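Local coordinates for chitin elicitor-binding protein (Oryza sativa subsp. japonica, PDB 5JCE) that perceives fungal chitin oligosaccharides through its lysin motifs and takes part in passing on the signal that starts rice defense responses, at residues 81-86 against 128-133; 247-252 against 284-289. All coordinates share one frame; numbering follows the deposited sequence.

How the contacts relate
Contact 1 and contact 2 belong to separate parts of the chain and share no strand, helix or sheet. Their centres lie 37 Å apart, on opposite sides of the chain's centre, and their nearest atoms remain about 23 Å from each other. All of contact 1 precedes contact 2 in the sequence. Contact 1 pairs strands 84-86 and 127-129, which precede and follow helices 93-100 and 107-113 in LysM 1, next to a bound sugar. Contact 2 lays 247-252 along strand 283-290 of a three-stranded antiparallel sheet, far from that sugar. Contact 1 therefore lies at a sugar-binding site, whereas contact 2 is packing within the C-terminal part.

Contact 1 (81-86 against 128-133); sequences RLPIYV and LWIPLP. With NAG (2-acetamido-2-deoxy-beta-D-glucopyranose), chain C.
Tyr85 and Leu128 face each other as an antiparallel hydrogen-bonded pair: Tyr85 N donates to Leu128 O and Leu128 N to Tyr85 O, each at 2.8 Å. Past the non-hydrogen-bonded pair Ile84 and Trp129, Ile130 N to Pro83 O (2.9 Å, 161° at the hydrogen) carries the pairing just beyond strands 84-86 and 127-129, the first and last of a LysM beta-alpha-alpha-beta unit with helices 93-100 and 107-113 between them.

The packed side joins these backbone bonds to apolar side chains. Pro83, which follows a cis peptide, sets CD against Leu132 CD1 at 3.5 Å and CG against Ile130 CB at 3.9 Å. Tyr85 has CG opposite its backbone N (chi1 -176°), which carries the ring off toward Ile96 and Val100 of helix 93-100; its OH bonds Asp91. The Trp129 indole is packed too: Arg81 CA makes a CH-pi contact 3.5 Å from the centroid of its five-membered ring, Pro131 CB lies over the opposite face, toward its rim, and NE1 bonds Ser79 O.

The exposed Ile84 side chain and the outer end of Arg81 form the open side. Ile84 CD1 makes an apolar approach to O6 of the N-acetylglucosamine (3.7 Å); the sugar's hydrogen bonds go to Asn114 OD1 and Thr127 OG1. Trp129 meets sugar C6 through its backbone N (3.6 Å) and CB. Because Trp129 N also hydrogen-bonds Asn114 OD1, it positions a sugar ligand.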
ATOM      1  N   ARG A  81      -1.729  -2.853  13.247  1.00 50.76           N
ATOM      2  CA  ARG A  81      -1.082  -3.736  14.229  1.00 52.04           C
ATOM      3  C   ARG A  81       0.133  -4.493  13.690  1.00 53.53           C
ATOM      4  O   ARG A  81       0.645  -5.418  14.331  1.00 54.24           O
ATOM      5  CB  ARG A  81      -2.083  -4.748  14.783  1.00 55.92           C
ATOM      6  CG  ARG A  81      -3.479  -4.197  14.982  1.00 64.15           C
ATOM      7  CD  ARG A  81      -3.507  -2.965  15.865  1.00 61.73           C
ATOM      8  NE  ARG A  81      -4.893  -2.560  16.070  1.00 72.52           N
ATOM      9  CZ  ARG A  81      -5.867  -3.383  16.446  1.00 72.59           C
ATOM     10  NH1 ARG A  81      -5.596  -4.652  16.740  1.00 85.06           N
ATOM     11  NH2 ARG A  81      -7.104  -2.927  16.586  1.00 74.64           N
ATOM     12  N   LEU A  82       0.556  -4.119  12.491  1.00 49.12           N
ATOM     13  CA  LEU A  82       1.812  -4.561  11.933  1.00 46.22           C
ATOM     14  C   LEU A  82       2.501  -3.263  11.539  1.00 45.38           C
ATOM     15  O   LEU A  82       1.819  -2.253  11.351  1.00 43.01           O
ATOM     16  CB  LEU A  82       1.592  -5.494  10.745  1.00 47.98           C
ATOM     17  CG  LEU A  82       0.820  -6.786  11.026  1.00 46.79           C
ATOM     18  CD1 LEU A  82       0.476  -7.471   9.727  1.00 44.88           C
ATOM     19  CD2 LEU A  82       1.638  -7.712  11.893  1.00 36.35           C
ATOM     20  N   PRO A  83       3.841  -3.260  11.466  1.00 44.20           N
ATOM     21  CA  PRO A  83       4.698  -4.397  11.801  1.00 44.92           C
ATOM     22  C   PRO A  83       4.919  -4.564  13.300  1.00 47.49           C
ATOM     23  O   PRO A  83       4.590  -3.701  14.121  1.00 44.10           O
ATOM     24  CB  PRO A  83       6.010  -4.053  11.108  1.00 43.51           C
ATOM     25  CG  PRO A  83       6.051  -2.588  11.135  1.00 43.32           C
ATOM     26  CD  PRO A  83       4.630  -2.122  10.972  1.00 45.31           C
ATOM     27  N   ILE A  84       5.486  -5.711  13.636  1.00 49.40           N
ATOM     28  CA  ILE A  84       5.797  -6.041  15.003  1.00 51.75           C
ATOM     29  C   ILE A  84       7.296  -6.165  15.163  1.00 51.32           C
ATOM     30  O   ILE A  84       7.933  -7.017  14.550  1.00 57.31           O
ATOM     31  CB  ILE A  84       5.117  -7.344  15.445  1.00 46.01           C
ATOM     32  CG1 ILE A  84       3.613  -7.104  15.589  1.00 52.28           C
ATOM     33  CG2 ILE A  84       5.694  -7.800  16.771  1.00 48.11           C
ATOM     34  CD1 ILE A  84       2.788  -8.369  15.830  1.00 47.62           C
ATOM     35  N   TYR A  85       7.851  -5.313  16.009  1.00 50.67           N
ATOM     36  CA  TYR A  85       9.275  -5.318  16.263  1.00 50.65           C
ATOM     37  C   TYR A  85       9.589  -6.005  17.594  1.00 52.70           C
ATOM     38  O   TYR A  85       8.928  -5.753  18.596  1.00 51.38           O
ATOM     39  CB  TYR A  85       9.804  -3.882  16.251  1.00 45.00           C
ATOM     40  CG  TYR A  85      11.294  -3.817  16.407  1.00 51.20           C
ATOM     41  CD1 TYR A  85      12.129  -4.013  15.323  1.00 47.88           C
ATOM     42  CD2 TYR A  85      11.868  -3.583  17.646  1.00 56.05           C
ATOM     43  CE1 TYR A  85      13.485  -3.971  15.463  1.00 49.60           C
ATOM     44  CE2 TYR A  85      13.229  -3.536  17.792  1.00 55.07           C
ATOM     45  CZ  TYR A  85      14.032  -3.732  16.696  1.00 50.11           C
ATOM     46  OH  TYR A  85      15.401  -3.693  16.828  1.00 57.66           O
ATOM     47  N   VAL A  86      10.587  -6.886  17.583  1.00 51.40           N
ATOM     48  CA  VAL A  86      11.085  -7.545  18.790  1.00 47.70           C
ATOM     49  C   VAL A  86      12.366  -6.882  19.288  1.00 56.06           C
ATOM     50  O   VAL A  86      13.382  -6.865  18.584  1.00 58.89           O
ATOM     51  CB  VAL A  86      11.380  -9.043  18.557  1.00 52.73           C
ATOM     52  CG1 VAL A  86      11.714  -9.727  19.885  1.00 50.30           C
ATOM     53  CG2 VAL A  86      10.205  -9.724  17.877  1.00 42.66           C
ATOM     54  N   LEU A 128       6.650  -4.911  19.988  1.00 52.81           N
ATOM     55  CA  LEU A 128       6.196  -3.554  19.774  1.00 44.46           C
ATOM     56  C   LEU A 128       5.456  -3.478  18.473  1.00 47.86           C
ATOM     57  O   LEU A 128       5.992  -3.806  17.416  1.00 49.87           O
ATOM     58  CB  LEU A 128       7.372  -2.590  19.731  1.00 42.52           C
ATOM     59  CG  LEU A 128       8.234  -2.408  20.964  1.00 51.58           C
ATOM     60  CD1 LEU A 128       9.468  -1.594  20.605  1.00 50.20           C
ATOM     61  CD2 LEU A 128       7.409  -1.725  22.042  1.00 47.75           C
ATOM     62  N   TRP A 129       4.218  -3.047  18.535  1.00 46.60           N
ATOM     63  CA  TRP A 129       3.556  -2.642  17.324  1.00 46.08           C
ATOM     64  C   TRP A 129       4.174  -1.305  16.838  1.00 44.35           C
ATOM     65  O   TRP A 129       4.387  -0.384  17.616  1.00 42.78           O
ATOM     66  CB  TRP A 129       2.058  -2.545  17.588  1.00 45.44           C
ATOM     67  CG  TRP A 129       1.301  -1.781  16.592  1.00 47.84           C
ATOM     68  CD1 TRP A 129       1.494  -1.756  15.231  1.00 46.20           C
ATOM     69  CD2 TRP A 129       0.202  -0.922  16.863  1.00 47.56           C
ATOM     70  NE1 TRP A 129       0.575  -0.915  14.644  1.00 47.09           N
ATOM     71  CE2 TRP A 129      -0.230  -0.390  15.622  1.00 48.16           C
ATOM     72  CE3 TRP A 129      -0.461  -0.541  18.034  1.00 44.94           C
ATOM     73  CZ2 TRP A 129      -1.302   0.501  15.527  1.00 47.49           C
ATOM     74  CZ3 TRP A 129      -1.520   0.348  17.937  1.00 51.06           C
ATOM     75  CH2 TRP A 129      -1.928   0.866  16.693  1.00 51.79           C
ATOM     76  N   ILE A 130       4.519  -1.197  15.574  1.00 46.48           N
ATOM     77  CA  ILE A 130       5.093   0.028  15.080  1.00 43.96           C
ATOM     78  C   ILE A 130       4.045   0.599  14.201  1.00 44.61           C
ATOM     79  O   ILE A 130       3.780   0.026  13.188  1.00 47.71           O
ATOM     80  CB  ILE A 130       6.320  -0.261  14.217  1.00 46.18           C
ATOM     81  CG1 ILE A 130       7.392  -0.974  15.026  1.00 45.03           C
ATOM     82  CG2 ILE A 130       6.869   1.005  13.613  1.00 46.04           C
ATOM     83  CD1 ILE A 130       7.720  -0.307  16.327  1.00 44.19           C
ATOM     84  N   PRO A 131       3.447   1.780  14.605  1.00 45.55           N
ATOM     85  CA  PRO A 131       2.380   2.246  13.722  1.00 47.16           C
ATOM     86  C   PRO A 131       2.773   3.238  12.652  1.00 49.59           C
ATOM     87  O   PRO A 131       2.868   4.409  12.879  1.00 50.98           O
ATOM     88  CB  PRO A 131       1.411   2.877  14.689  1.00 44.26           C
ATOM     89  CG  PRO A 131       2.266   3.530  15.676  1.00 45.59           C
ATOM     90  CD  PRO A 131       3.573   2.825  15.702  1.00 48.34           C
ATOM     91  N   LEU A 132       2.949   2.750  11.472  1.00 46.94           N
ATOM     92  CA  LEU A 132       3.314   3.568  10.394  1.00 45.81           C
ATOM     93  C   LEU A 132       2.218   4.514   9.936  1.00 48.18           C
ATOM     94  O   LEU A 132       1.055   4.217   9.991  1.00 47.88           O
ATOM     95  CB  LEU A 132       3.912   2.719   9.303  1.00 38.17           C
ATOM     96  CG  LEU A 132       4.966   1.701   9.658  1.00 42.45           C
ATOM     97  CD1 LEU A 132       4.926   0.540   8.708  1.00 44.44           C
ATOM     98  CD2 LEU A 132       6.329   2.258   9.760  1.00 36.90           C
ATOM     99  N   PRO A 133       2.633   5.695   9.517  1.00 49.35           N
ATOM    100  CA  PRO A 133       1.747   6.724   9.004  1.00 48.90           C
ATOM    101  C   PRO A 133       1.052   6.318   7.729  1.00 48.91           C
ATOM    102  O   PRO A 133       1.664   5.759   6.871  1.00 45.69           O
ATOM    103  CB  PRO A 133       2.698   7.871   8.754  1.00 44.16           C
ATOM    104  CG  PRO A 133       3.987   7.252   8.579  1.00 43.45           C
ATOM    105  CD  PRO A 133       4.015   6.118   9.516  1.00 47.15           C
TER
HETATM  106  C1  NAG C   3       2.019  -7.572  23.047  1.00 54.57           C
HETATM  107  C2  NAG C   3       2.386  -6.456  23.986  1.00 50.33           C
HETATM  108  C3  NAG C   3       1.750  -5.184  23.511  1.00 46.10           C
HETATM  109  C4  NAG C   3       2.250  -4.883  22.125  1.00 50.77           C
HETATM  110  C5  NAG C   3       1.772  -5.997  21.249  1.00 51.29           C
HETATM  111  C6  NAG C   3       2.278  -5.822  19.845  1.00 57.53           C
HETATM  112  C7  NAG C   3       2.689  -7.502  26.082  1.00 50.76           C
HETATM  113  C8  NAG C   3       2.083  -7.954  27.337  1.00 53.24           C
HETATM  114  N2  NAG C   3       1.922  -6.834  25.275  1.00 50.89           N
HETATM  115  O3  NAG C   3       2.131  -4.159  24.373  1.00 48.75           O
HETATM  116  O4  NAG C   3       1.702  -3.672  21.634  1.00 57.37           O
HETATM  117  O5  NAG C   3       2.342  -7.178  21.740  1.00 55.19           O
HETATM  118  O6  NAG C   3       2.295  -7.095  19.243  1.00 53.26           O
HETATM  119  O7  NAG C   3       3.831  -7.741  25.858  1.00 59.30           O

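Contact 2 (247-252 against 284-289); sequences PSVPLC and IQTSLA
This is a surface contact in the C-terminal part of the chain, in which the irregular segment 247-252 lies along strand 283-290, with Ile284 and Thr286 meeting Pro247, Val249 and Pro250. The two run only 12° apart in direction, but Val249 CA stays 6.0 Å from Ile284 CA and no backbone-to-backbone hydrogen bond joins the segments. The packing is of side chains on side chains and on backbone, as where the Pro250 ring sets CD 3.2 Å from Ile284 O, and the sheet is not extended.

Ile284 reaches out at two points. Its CD1 meets Pro247 CG at 3.7 Å, the side chains crossing at about a right angle, while its CG2 branch approaches Val249 CG1 more obliquely. That same Val249 methyl lies 3.7 Å from Thr286 CG2, and Val249 also touches Leu258.

Strand 283-290 is an outermost strand, within this chain, of a three-stranded antiparallel sheet. Alternation along it explains the pattern: Ile284 and Thr286 point toward 247-252, whereas Gln285 and Ser287 point away, and the backbones of these two bond to strand 269-277.

The one hydrogen bond across the contact runs from Thr286 OG1 to Pro250 O, at 2.9 Å. With chi1 at 64°, OG1 sits between the backbone N and the carbonyl carbon, and it approaches from above the carbonyl plane, 54° out of it. Farther along, Cys252 SG lies 3.5 Å from Leu288 N over the backbone of 287-288, its CB meets Leu288 CD1 at 4.0 Å, and the same cysteine touches Cys271 of strand 269-277.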
ATOM      1  N   PRO A 247     -11.076 -21.836  -7.216  1.00 66.85           N
ATOM      2  CA  PRO A 247     -12.435 -21.978  -7.752  1.00 67.69           C
ATOM      3  C   PRO A 247     -12.559 -21.455  -9.177  1.00 73.43           C
ATOM      4  O   PRO A 247     -11.708 -20.688  -9.634  1.00 75.38           O
ATOM      5  CB  PRO A 247     -13.282 -21.128  -6.801  1.00 63.14           C
ATOM      6  CG  PRO A 247     -12.349 -20.095  -6.312  1.00 64.99           C
ATOM      7  CD  PRO A 247     -10.997 -20.759  -6.216  1.00 69.01           C
ATOM      8  N   SER A 248     -13.615 -21.868  -9.868  1.00 72.44           N
ATOM      9  CA  SER A 248     -13.889 -21.379 -11.210  1.00 65.95           C
ATOM     10  C   SER A 248     -14.230 -19.898 -11.149  1.00 67.92           C
ATOM     11  O   SER A 248     -14.771 -19.406 -10.148  1.00 62.06           O
ATOM     12  CB  SER A 248     -15.037 -22.160 -11.855  1.00 63.98           C
ATOM     13  OG  SER A 248     -16.240 -21.967 -11.120  1.00 69.68           O
ATOM     14  N   VAL A 249     -13.899 -19.192 -12.224  1.00 65.77           N
ATOM     15  CA  VAL A 249     -14.263 -17.798 -12.372  1.00 60.83           C
ATOM     16  C   VAL A 249     -15.459 -17.693 -13.326  1.00 63.42           C
ATOM     17  O   VAL A 249     -15.371 -18.125 -14.484  1.00 65.51           O
ATOM     18  CB  VAL A 249     -13.080 -16.954 -12.918  1.00 60.65           C
ATOM     19  CG1 VAL A 249     -13.393 -15.462 -12.822  1.00 56.22           C
ATOM     20  CG2 VAL A 249     -11.796 -17.289 -12.178  1.00 53.51           C
ATOM     21  N   PRO A 250     -16.572 -17.109 -12.846  1.00 55.37           N
ATOM     22  CA  PRO A 250     -17.803 -16.966 -13.633  1.00 53.62           C
ATOM     23  C   PRO A 250     -17.659 -16.038 -14.838  1.00 62.07           C
ATOM     24  O   PRO A 250     -16.945 -15.029 -14.786  1.00 62.02           O
ATOM     25  CB  PRO A 250     -18.800 -16.381 -12.625  1.00 53.41           C
ATOM     26  CG  PRO A 250     -17.957 -15.698 -11.611  1.00 53.19           C
ATOM     27  CD  PRO A 250     -16.708 -16.525 -11.500  1.00 56.57           C
ATOM     28  N   LEU A 251     -18.348 -16.394 -15.917  1.00 61.24           N
ATOM     29  CA  LEU A 251     -18.467 -15.529 -17.075  1.00 57.57           C
ATOM     30  C   LEU A 251     -19.364 -14.352 -16.757  1.00 62.37           C
ATOM     31  O   LEU A 251     -19.950 -14.268 -15.671  1.00 59.33           O
ATOM     32  CB  LEU A 251     -19.044 -16.289 -18.259  1.00 63.05           C
ATOM     33  CG  LEU A 251     -18.508 -17.691 -18.497  1.00 63.62           C
ATOM     34  CD1 LEU A 251     -19.367 -18.346 -19.561  1.00 67.71           C
ATOM     35  CD2 LEU A 251     -17.041 -17.629 -18.923  1.00 61.91           C
ATOM     36  N   CYS A 252     -19.494 -13.446 -17.691  1.00 58.89           N
ATOM     37  CA  CYS A 252     -20.439 -12.399 -17.486  1.00 60.42           C
ATOM     38  C   CYS A 252     -21.560 -12.745 -18.364  1.00 63.97           C
ATOM     39  O   CYS A 252     -21.384 -12.953 -19.536  1.00 66.56           O
ATOM     40  CB  CYS A 252     -19.873 -11.083 -17.886  1.00 60.51           C
ATOM     41  SG  CYS A 252     -19.068 -10.387 -16.488  1.00 62.73           S
ATOM     42  N   ILE A 284     -15.506 -16.366  -6.266  1.00 50.91           N
ATOM     43  CA  ILE A 284     -15.062 -15.208  -7.018  1.00 51.39           C
ATOM     44  C   ILE A 284     -16.219 -14.651  -7.829  1.00 49.16           C
ATOM     45  O   ILE A 284     -16.949 -15.403  -8.461  1.00 50.85           O
ATOM     46  CB  ILE A 284     -13.873 -15.567  -7.954  1.00 47.97           C
ATOM     47  CG1 ILE A 284     -12.666 -16.004  -7.133  1.00 38.04           C
ATOM     48  CG2 ILE A 284     -13.494 -14.391  -8.847  1.00 45.43           C
ATOM     49  CD1 ILE A 284     -11.720 -16.853  -7.917  1.00 53.94           C
ATOM     50  N   GLN A 285     -16.371 -13.332  -7.816  1.00 47.44           N
ATOM     51  CA  GLN A 285     -17.399 -12.656  -8.597  1.00 46.81           C
ATOM     52  C   GLN A 285     -16.825 -11.852  -9.772  1.00 49.56           C
ATOM     53  O   GLN A 285     -15.731 -11.293  -9.677  1.00 52.66           O
ATOM     54  CB  GLN A 285     -18.199 -11.719  -7.693  1.00 46.24           C
ATOM     55  CG  GLN A 285     -18.807 -12.402  -6.505  1.00 55.46           C
ATOM     56  CD  GLN A 285     -18.534 -11.678  -5.202  1.00 57.63           C
ATOM     57  OE1 GLN A 285     -18.442 -10.439  -5.152  1.00 55.81           O
ATOM     58  NE2 GLN A 285     -18.410 -12.451  -4.131  1.00 58.28           N
ATOM     59  N   THR A 286     -17.568 -11.779 -10.872  1.00 45.18           N
ATOM     60  CA  THR A 286     -17.224 -10.882 -11.968  1.00 47.46           C
ATOM     61  C   THR A 286     -18.420 -10.054 -12.385  1.00 49.59           C
ATOM     62  O   THR A 286     -19.555 -10.370 -12.037  1.00 52.11           O
ATOM     63  CB  THR A 286     -16.712 -11.613 -13.211  1.00 46.42           C
ATOM     64  OG1 THR A 286     -17.750 -12.439 -13.749  1.00 46.19           O
ATOM     65  CG2 THR A 286     -15.490 -12.442 -12.884  1.00 49.31           C
ATOM     66  N   SER A 287     -18.153  -8.987 -13.133  1.00 48.13           N
ATOM     67  CA  SER A 287     -19.207  -8.113 -13.618  1.00 51.20           C
ATOM     68  C   SER A 287     -18.751  -7.332 -14.836  1.00 47.37           C
ATOM     69  O   SER A 287     -17.578  -6.981 -14.977  1.00 46.71           O
ATOM     70  CB  SER A 287     -19.659  -7.139 -12.531  1.00 52.27           C
ATOM     71  OG  SER A 287     -18.763  -6.046 -12.427  1.00 59.57           O
ATOM     72  N   LEU A 288     -19.700  -7.075 -15.716  1.00 48.03           N
ATOM     73  CA  LEU A 288     -19.468  -6.284 -16.906  1.00 51.07           C
ATOM     74  C   LEU A 288     -19.054  -4.863 -16.529  1.00 50.50           C
ATOM     75  O   LEU A 288     -19.678  -4.227 -15.679  1.00 52.19           O
ATOM     76  CB  LEU A 288     -20.728  -6.270 -17.769  1.00 49.26           C
ATOM     77  CG  LEU A 288     -20.573  -6.428 -19.275  1.00 54.86           C
ATOM     78  CD1 LEU A 288     -19.564  -7.507 -19.628  1.00 51.75           C
ATOM     79  CD2 LEU A 288     -21.934  -6.750 -19.843  1.00 54.26           C
ATOM     80  N   ALA A 289     -17.983  -4.374 -17.143  1.00 51.94           N
ATOM     81  CA  ALA A 289     -17.563  -2.993 -16.945  1.00 48.72           C
ATOM     82  C   ALA A 289     -17.691  -2.225 -18.251  1.00 53.75           C
ATOM     83  O   ALA A 289     -17.364  -2.733 -19.330  1.00 48.03           O
ATOM     84  CB  ALA A 289     -16.137  -2.933 -16.418  1.00 20.00           C
TER